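Local coordinates for dual specificity protein phosphatase 18 (Homo sapiens, PDB 2ESB) that removes phosphate from phosphotyrosine and, less readily, phosphothreonine in MAP kinase peptides, as a dual-specificity member of the protein tyrosine phosphatase family, at residues 48-53 with 84-89; 88-93 with 98-103. All blocks are in the same frame, centred on the assembly; numbering follows the deposited sequence.

Overall arrangement
Both interactions seat helix 83-95 on one face of the mixed beta sheet, against two neighbouring parallel strands. Interaction 1 (48-53 with 84-89) uses the first half of the helix and strand 48-51; interaction 2 (88-93 with 98-103) uses the second half and strand 100-103, the strand into which the helix leads. The strands themselves are bonded, Ile50 N lying 2.8 Å from Leu101 O, and His89 belongs to the helical segment of both. Interaction 1 is largely buried and made of isoleucine tips with a sulfur at a histidine edge. Interaction 2, partly buried and larger, adds a main-chain hydrogen bond and a water bridge to its apolar packing.

Interaction 1 (48-53 with 84-89)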
ATOM      1  N   MET A  48      -5.183   5.819  12.341  1.00 14.19           N
ATOM      2  CA  MET A  48      -5.871   4.800  11.564  1.00 15.02           C
ATOM      3  C   MET A  48      -4.883   3.717  11.131  1.00 12.34           C
ATOM      4  O   MET A  48      -3.824   4.020  10.582  1.00 10.64           O
ATOM      5  CB  MET A  48      -6.494   5.428  10.308  1.00 11.83           C
ATOM      6  CG  MET A  48      -7.300   4.443   9.453  1.00  8.13           C
ATOM      7  SD  MET A  48      -8.867   3.995  10.244  1.00 12.62           S
ATOM      8  CE  MET A  48      -9.021   2.278   9.767  1.00  9.17           C
ATOM      9  N   VAL A  49      -5.232   2.462  11.388  1.00 10.46           N
ATOM     10  CA  VAL A  49      -4.392   1.335  11.004  1.00  9.07           C
ATOM     11  C   VAL A  49      -5.173   0.431  10.054  1.00 13.04           C
ATOM     12  O   VAL A  49      -6.252  -0.069  10.391  1.00 12.95           O
ATOM     13  CB  VAL A  49      -3.951   0.506  12.234  1.00  8.96           C
ATOM     14  CG1 VAL A  49      -3.199  -0.741  11.771  1.00 13.56           C
ATOM     15  CG2 VAL A  49      -3.047   1.354  13.150  1.00  7.25           C
ATOM     16  N   ILE A  50      -4.631   0.236   8.858  1.00  8.33           N
ATOM     17  CA  ILE A  50      -5.267  -0.609   7.857  1.00  9.92           C
ATOM     18  C   ILE A  50      -4.393  -1.837   7.635  1.00 12.28           C
ATOM     19  O   ILE A  50      -3.309  -1.756   7.066  1.00 13.09           O
ATOM     20  CB  ILE A  50      -5.453   0.136   6.521  1.00 10.50           C
ATOM     21  CG1 ILE A  50      -6.287   1.406   6.745  1.00 12.82           C
ATOM     22  CG2 ILE A  50      -6.160  -0.778   5.530  1.00  8.75           C
ATOM     23  CD1 ILE A  50      -6.608   2.204   5.465  1.00 12.52           C
ATOM     24  N   ASN A  51      -4.884  -2.972   8.109  1.00 10.96           N
ATOM     25  CA  ASN A  51      -4.191  -4.247   8.041  1.00 12.88           C
ATOM     26  C   ASN A  51      -4.591  -4.948   6.751  1.00 14.23           C
ATOM     27  O   ASN A  51      -5.706  -5.456   6.618  1.00 13.43           O
ATOM     28  CB  ASN A  51      -4.577  -5.053   9.296  1.00 11.71           C
ATOM     29  CG  ASN A  51      -4.002  -6.462   9.325  1.00 11.73           C
ATOM     30  OD1 ASN A  51      -3.478  -6.978   8.339  1.00 11.42           O
ATOM     31  ND2 ASN A  51      -4.133  -7.105  10.476  1.00 13.20           N
ATOM     32  N   VAL A  52      -3.673  -4.964   5.789  1.00 15.05           N
ATOM     33  CA  VAL A  52      -3.945  -5.593   4.509  1.00 12.04           C
ATOM     34  C   VAL A  52      -3.433  -7.036   4.512  1.00 12.62           C
ATOM     35  O   VAL A  52      -2.449  -7.368   3.854  1.00 15.42           O
ATOM     36  CB  VAL A  52      -3.286  -4.798   3.345  1.00 14.19           C
ATOM     37  CG1 VAL A  52      -3.906  -5.210   2.027  1.00 10.29           C
ATOM     38  CG2 VAL A  52      -3.465  -3.298   3.565  1.00 12.58           C
ATOM     39  N   SER A  53      -4.099  -7.892   5.272  1.00 15.93           N
ATOM     40  CA  SER A  53      -3.696  -9.297   5.343  1.00 16.93           C
ATOM     41  C   SER A  53      -4.822 -10.134   5.920  1.00 19.95           C
ATOM     42  O   SER A  53      -5.736  -9.620   6.560  1.00 14.93           O
ATOM     43  CB  SER A  53      -2.489  -9.472   6.260  1.00 14.65           C
ATOM     44  OG  SER A  53      -2.928  -9.497   7.611  1.00 13.96           O
ATOM     45  N   ASP A  84      -9.996   1.712  -4.821  1.00 13.71           N
ATOM     46  CA  ASP A  84     -10.751   2.956  -4.650  1.00 18.23           C
ATOM     47  C   ASP A  84     -11.275   3.193  -3.247  1.00 18.18           C
ATOM     48  O   ASP A  84     -11.128   4.286  -2.699  1.00 18.89           O
ATOM     49  CB  ASP A  84     -11.928   3.005  -5.626  1.00 22.74           C
ATOM     50  CG  ASP A  84     -11.532   3.546  -6.971  1.00 32.99           C
ATOM     51  OD1 ASP A  84     -11.870   2.914  -7.992  1.00 35.46           O
ATOM     52  OD2 ASP A  84     -10.881   4.611  -7.000  1.00 21.29           O
ATOM     53  N   PRO A  85     -11.913   2.181  -2.650  1.00 16.75           N
ATOM     54  CA  PRO A  85     -12.429   2.387  -1.301  1.00 13.34           C
ATOM     55  C   PRO A  85     -11.361   2.679  -0.247  1.00 17.22           C
ATOM     56  O   PRO A  85     -11.573   3.523   0.622  1.00 14.24           O
ATOM     57  CB  PRO A  85     -13.226   1.111  -1.035  1.00 20.14           C
ATOM     58  CG  PRO A  85     -12.594   0.100  -1.948  1.00 29.77           C
ATOM     59  CD  PRO A  85     -12.351   0.883  -3.192  1.00 12.59           C
ATOM     60  N   ILE A  86     -10.216   2.008  -0.319  1.00 12.96           N
ATOM     61  CA  ILE A  86      -9.169   2.274   0.655  1.00 12.52           C
ATOM     62  C   ILE A  86      -8.469   3.605   0.362  1.00 12.89           C
ATOM     63  O   ILE A  86      -8.090   4.319   1.289  1.00 13.12           O
ATOM     64  CB  ILE A  86      -8.133   1.144   0.703  1.00 12.49           C
ATOM     65  CG1 ILE A  86      -8.790  -0.129   1.247  1.00 12.94           C
ATOM     66  CG2 ILE A  86      -6.955   1.560   1.589  1.00 12.05           C
ATOM     67  CD1 ILE A  86      -9.338   0.010   2.655  1.00 23.91           C
ATOM     68  N   ALA A  87      -8.293   3.942  -0.918  1.00 11.93           N
ATOM     69  CA  ALA A  87      -7.667   5.221  -1.272  1.00 13.71           C
ATOM     70  C   ALA A  87      -8.513   6.372  -0.705  1.00 15.78           C
ATOM     71  O   ALA A  87      -7.992   7.341  -0.130  1.00 10.50           O
ATOM     72  CB  ALA A  87      -7.558   5.358  -2.789  1.00 11.15           C
ATOM     73  N   ASP A  88      -9.826   6.270  -0.867  1.00 13.71           N
ATOM     74  CA  ASP A  88     -10.717   7.312  -0.358  1.00 13.53           C
ATOM     75  C   ASP A  88     -10.673   7.356   1.176  1.00 11.43           C
ATOM     76  O   ASP A  88     -10.797   8.423   1.784  1.00 13.25           O
ATOM     77  CB  ASP A  88     -12.152   7.063  -0.821  1.00 13.63           C
ATOM     78  CG  ASP A  88     -12.309   7.135  -2.339  1.00 20.03           C
ATOM     79  OD1 ASP A  88     -11.441   7.708  -3.032  1.00 17.93           O
ATOM     80  OD2 ASP A  88     -13.324   6.622  -2.841  1.00 19.15           O
ATOM     81  N   HIS A  89     -10.475   6.199   1.799  1.00 11.80           N
ATOM     82  CA  HIS A  89     -10.419   6.130   3.258  1.00 13.44           C
ATOM     83  C   HIS A  89      -9.169   6.871   3.741  1.00 10.16           C
ATOM     84  O   HIS A  89      -9.230   7.668   4.667  1.00 10.91           O
ATOM     85  CB  HIS A  89     -10.387   4.662   3.708  1.00 13.07           C
ATOM     86  CG  HIS A  89     -10.656   4.456   5.171  1.00 14.43           C
ATOM     87  ND1 HIS A  89      -9.881   5.012   6.167  1.00 18.01           N
ATOM     88  CD2 HIS A  89     -11.579   3.689   5.801  1.00 13.17           C
ATOM     89  CE1 HIS A  89     -10.307   4.590   7.346  1.00  5.09           C
ATOM     90  NE2 HIS A  89     -11.336   3.785   7.151  1.00 16.53           N
TER
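Met48 and Ile50 of strand 48-51 pack against Ile86 and His89 of helix 83-95 in a helix-on-sheet contact of the phosphatase catalytic domain, with strand and helix running nearly antiparallel at 162°. The two isoleucines reach tip to tip, Ile50 CD1 lying 3.9 Å from Ile86 CG2. In Ile50 the CG1 branch stands beside the backbone N (chi1 -58°), and its extended chi2 carries CD1 out to the helix. Ile86 answers with its short branch, CG2.

One helical turn after Ile86, His89 offers the edge of its imidazole to Met48: SD lies 3.3 Å from CE1 of His89 and close to the ring plane, 74° off the ring normal. The methionine chain is bent at both later torsions, which brings CE 3.6 Å from His89 CE1, clear of the ring plane. Interaction between the segments therefore rests on van der Waals and sulfur-aromatic contact.

Strand 48-51 lies between strands 100-103 and 65-68 in the sheet, where Ile50 also packs on Leu102 and Met48 touches Met67 and Thr100. Helix 110-122 supports the helix side through Leu114, which touches Ile86, while Lys121 of that helix forms salt bridges with Asp84 and Asp88.

Interaction 2 (88-93 with 98-103); sequences DHIHSV and GRTLLH
Val93, near the end of helix 83-95, and Thr100, at the start of strand 100-103, meet where the chain turns back from helix to sheet. Helix 88-93 and strand 100-103 run close to antiparallel, as the helix-to-strand return of an alpha/beta fold.

Val93 holds CG1 anti to its own N (chi1 170°) and drives that methyl toward the strand. There CG1 lies 3.3 Å from Thr100 OG1 and also reaches Gly98 C and Arg99 N, so this one branch covers the start of the returning chain. CB and CG2 of Val93 also lie near the hydroxyl, which thus has an apolar wall on the helix side.

Thr100 places OG1 beside its backbone N and anti to the carbonyl carbon (chi1 -56°). From there the hydroxyl lies 2.7 Å from a water, which in turn donates to the helix carbonyl Ile90 O at 2.9 Å. The water thus links helix to strand through a polar bridge beside the methyl contacts.

Farther along, the long branch of Ile90 is extended at chi2, and its CD1 meets Leu102 CD1 at 4.0 Å, the two side chains crossing at about a right angle. Leu102 stands two positions before the predicted catalytic Cys104. Tyr118 and Cys115 of helix 110-122 pack against Ile90 and Leu102 respectively.

The return itself is closed by Gly98 N donating to Val93 O at 2.8 Å, with an N-H...O angle of 157° and the donor tilted from the carbonyl plane.

The chemistry is thus divided along the contact: toward the turn, direct and water-mediated bonds engage two helix carbonyls, Val93 O and Ile90 O, whereas farther along the strand the buried side chains of Ile90 and Leu102 meet through methyl contact alone.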
ATOM      1  N   ASP A  88      -9.826   6.270  -0.867  1.00 13.71           N
ATOM      2  CA  ASP A  88     -10.717   7.312  -0.358  1.00 13.53           C
ATOM      3  C   ASP A  88     -10.673   7.356   1.176  1.00 11.43           C
ATOM      4  O   ASP A  88     -10.797   8.423   1.784  1.00 13.25           O
ATOM      5  CB  ASP A  88     -12.152   7.063  -0.821  1.00 13.63           C
ATOM      6  CG  ASP A  88     -12.309   7.135  -2.339  1.00 20.03           C
ATOM      7  OD1 ASP A  88     -11.441   7.708  -3.032  1.00 17.93           O
ATOM      8  OD2 ASP A  88     -13.324   6.622  -2.841  1.00 19.15           O
ATOM      9  N   HIS A  89     -10.475   6.199   1.799  1.00 11.80           N
ATOM     10  CA  HIS A  89     -10.419   6.130   3.258  1.00 13.44           C
ATOM     11  C   HIS A  89      -9.169   6.871   3.741  1.00 10.16           C
ATOM     12  O   HIS A  89      -9.230   7.668   4.667  1.00 10.91           O
ATOM     13  CB  HIS A  89     -10.387   4.662   3.708  1.00 13.07           C
ATOM     14  CG  HIS A  89     -10.656   4.456   5.171  1.00 14.43           C
ATOM     15  ND1 HIS A  89      -9.881   5.012   6.167  1.00 18.01           N
ATOM     16  CD2 HIS A  89     -11.579   3.689   5.801  1.00 13.17           C
ATOM     17  CE1 HIS A  89     -10.307   4.590   7.346  1.00  5.09           C
ATOM     18  NE2 HIS A  89     -11.336   3.785   7.151  1.00 16.53           N
ATOM     19  N   ILE A  90      -8.033   6.607   3.107  1.00 10.54           N
ATOM     20  CA  ILE A  90      -6.787   7.273   3.483  1.00 10.85           C
ATOM     21  C   ILE A  90      -6.954   8.786   3.346  1.00 14.92           C
ATOM     22  O   ILE A  90      -6.545   9.556   4.213  1.00 14.52           O
ATOM     23  CB  ILE A  90      -5.628   6.782   2.588  1.00 12.04           C
ATOM     24  CG1 ILE A  90      -5.388   5.290   2.857  1.00 11.92           C
ATOM     25  CG2 ILE A  90      -4.365   7.595   2.855  1.00 12.32           C
ATOM     26  CD1 ILE A  90      -4.499   4.622   1.818  1.00 13.83           C
ATOM     27  N   HIS A  91      -7.563   9.202   2.248  1.00  8.87           N
ATOM     28  CA  HIS A  91      -7.798  10.617   2.000  1.00 13.59           C
ATOM     29  C   HIS A  91      -8.698  11.235   3.073  1.00 11.04           C
ATOM     30  O   HIS A  91      -8.412  12.325   3.567  1.00 13.44           O
ATOM     31  CB  HIS A  91      -8.438  10.807   0.625  1.00 12.95           C
ATOM     32  CG  HIS A  91      -8.752  12.234   0.306  1.00 14.37           C
ATOM     33  ND1 HIS A  91      -7.775  13.199   0.173  1.00 20.01           N
ATOM     34  CD2 HIS A  91      -9.935  12.868   0.133  1.00 15.60           C
ATOM     35  CE1 HIS A  91      -8.344  14.367  -0.065  1.00 20.51           C
ATOM     36  NE2 HIS A  91      -9.652  14.194  -0.093  1.00 25.45           N
ATOM     37  N   SER A  92      -9.776  10.545   3.445  1.00 15.51           N
ATOM     38  CA  SER A  92     -10.686  11.077   4.467  1.00 11.97           C
ATOM     39  C   SER A  92      -9.990  11.254   5.807  1.00 15.23           C
ATOM     40  O   SER A  92     -10.233  12.236   6.509  1.00 16.24           O
ATOM     41  CB  SER A  92     -11.897  10.169   4.652  1.00 13.66           C
ATOM     42  OG  SER A  92     -12.648  10.096   3.457  1.00 27.05           O
ATOM     43  N   VAL A  93      -9.142  10.293   6.171  1.00 12.18           N
ATOM     44  CA  VAL A  93      -8.391  10.376   7.423  1.00 11.26           C
ATOM     45  C   VAL A  93      -7.515  11.615   7.371  1.00 12.06           C
ATOM     46  O   VAL A  93      -7.426  12.367   8.344  1.00 16.17           O
ATOM     47  CB  VAL A  93      -7.495   9.127   7.634  1.00 12.26           C
ATOM     48  CG1 VAL A  93      -6.548   9.335   8.816  1.00  7.83           C
ATOM     49  CG2 VAL A  93      -8.369   7.913   7.890  1.00  9.89           C
ATOM     50  N   GLY A  98      -5.861  13.283  10.526  1.00 14.32           N
ATOM     51  CA  GLY A  98      -5.338  12.085  11.150  1.00 17.16           C
ATOM     52  C   GLY A  98      -4.233  11.552  10.263  1.00 16.10           C
ATOM     53  O   GLY A  98      -3.884  12.189   9.272  1.00  9.99           O
ATOM     54  N   ARG A  99      -3.684  10.395  10.621  1.00 12.26           N
ATOM     55  CA  ARG A  99      -2.621   9.767   9.840  1.00 13.09           C
ATOM     56  C   ARG A  99      -2.894   8.267   9.751  1.00 13.97           C
ATOM     57  O   ARG A  99      -3.325   7.640  10.720  1.00 10.17           O
ATOM     58  CB  ARG A  99      -1.255  10.011  10.484  1.00 12.48           C
ATOM     59  CG  ARG A  99      -0.880  11.477  10.566  1.00 16.70           C
ATOM     60  CD  ARG A  99       0.567  11.661  10.999  1.00 20.71           C
ATOM     61  NE  ARG A  99       0.816  13.058  11.353  1.00 17.67           N
ATOM     62  CZ  ARG A  99       2.014  13.577  11.590  1.00 29.79           C
ATOM     63  NH1 ARG A  99       3.097  12.818  11.506  1.00 33.11           N
ATOM     64  NH2 ARG A  99       2.125  14.860  11.921  1.00 22.69           N
ATOM     65  N   THR A 100      -2.615   7.697   8.590  1.00 13.27           N
ATOM     66  CA  THR A 100      -2.876   6.288   8.366  1.00 11.74           C
ATOM     67  C   THR A 100      -1.631   5.427   8.206  1.00 15.68           C
ATOM     68  O   THR A 100      -0.673   5.826   7.541  1.00 11.68           O
ATOM     69  CB  THR A 100      -3.734   6.110   7.086  1.00 12.51           C
ATOM     70  OG1 THR A 100      -4.944   6.876   7.205  1.00 12.67           O
ATOM     71  CG2 THR A 100      -4.081   4.651   6.859  1.00 14.59           C
ATOM     72  N   LEU A 101      -1.657   4.248   8.832  1.00 12.80           N
ATOM     73  CA  LEU A 101      -0.594   3.265   8.682  1.00  9.86           C
ATOM     74  C   LEU A 101      -1.193   2.103   7.906  1.00 13.16           C
ATOM     75  O   LEU A 101      -2.192   1.495   8.331  1.00 10.46           O
ATOM     76  CB  LEU A 101      -0.075   2.713  10.027  1.00  9.77           C
ATOM     77  CG  LEU A 101       0.813   1.453   9.897  1.00 16.34           C
ATOM     78  CD1 LEU A 101       2.129   1.783   9.156  1.00  9.32           C
ATOM     79  CD2 LEU A 101       1.130   0.880  11.282  1.00 12.95           C
ATOM     80  N   LEU A 102      -0.610   1.822   6.751  1.00 10.76           N
ATOM     81  CA  LEU A 102      -1.013   0.682   5.945  1.00  9.12           C
ATOM     82  C   LEU A 102       0.050  -0.362   6.265  1.00 13.04           C
ATOM     83  O   LEU A 102       1.229  -0.050   6.182  1.00 15.87           O
ATOM     84  CB  LEU A 102      -0.893   0.986   4.451  1.00 11.38           C
ATOM     85  CG  LEU A 102      -2.058   1.564   3.668  1.00 15.58           C
ATOM     86  CD1 LEU A 102      -1.570   1.918   2.258  1.00 16.13           C
ATOM     87  CD2 LEU A 102      -3.202   0.536   3.632  1.00  9.08           C
ATOM     88  N   HIS A 103      -0.345  -1.582   6.623  1.00  9.06           N
ATOM     89  CA  HIS A 103       0.636  -2.633   6.880  1.00 12.28           C
ATOM     90  C   HIS A 103       0.093  -3.992   6.455  1.00 13.46           C
ATOM     91  O   HIS A 103      -1.108  -4.174   6.257  1.00 10.22           O
ATOM     92  CB  HIS A 103       1.017  -2.692   8.367  1.00 11.56           C
ATOM     93  CG  HIS A 103       0.021  -3.417   9.225  1.00 15.43           C
ATOM     94  ND1 HIS A 103       0.065  -4.780   9.430  1.00 15.13           N
ATOM     95  CD2 HIS A 103      -1.035  -2.962   9.947  1.00 11.77           C
ATOM     96  CE1 HIS A 103      -0.914  -5.133  10.245  1.00  9.31           C
ATOM     97  NE2 HIS A 103      -1.595  -4.049  10.575  1.00 13.19           N
TER
HETATM   98  O   HOH W   1      -4.381   9.246   6.053  1.00 12.15           O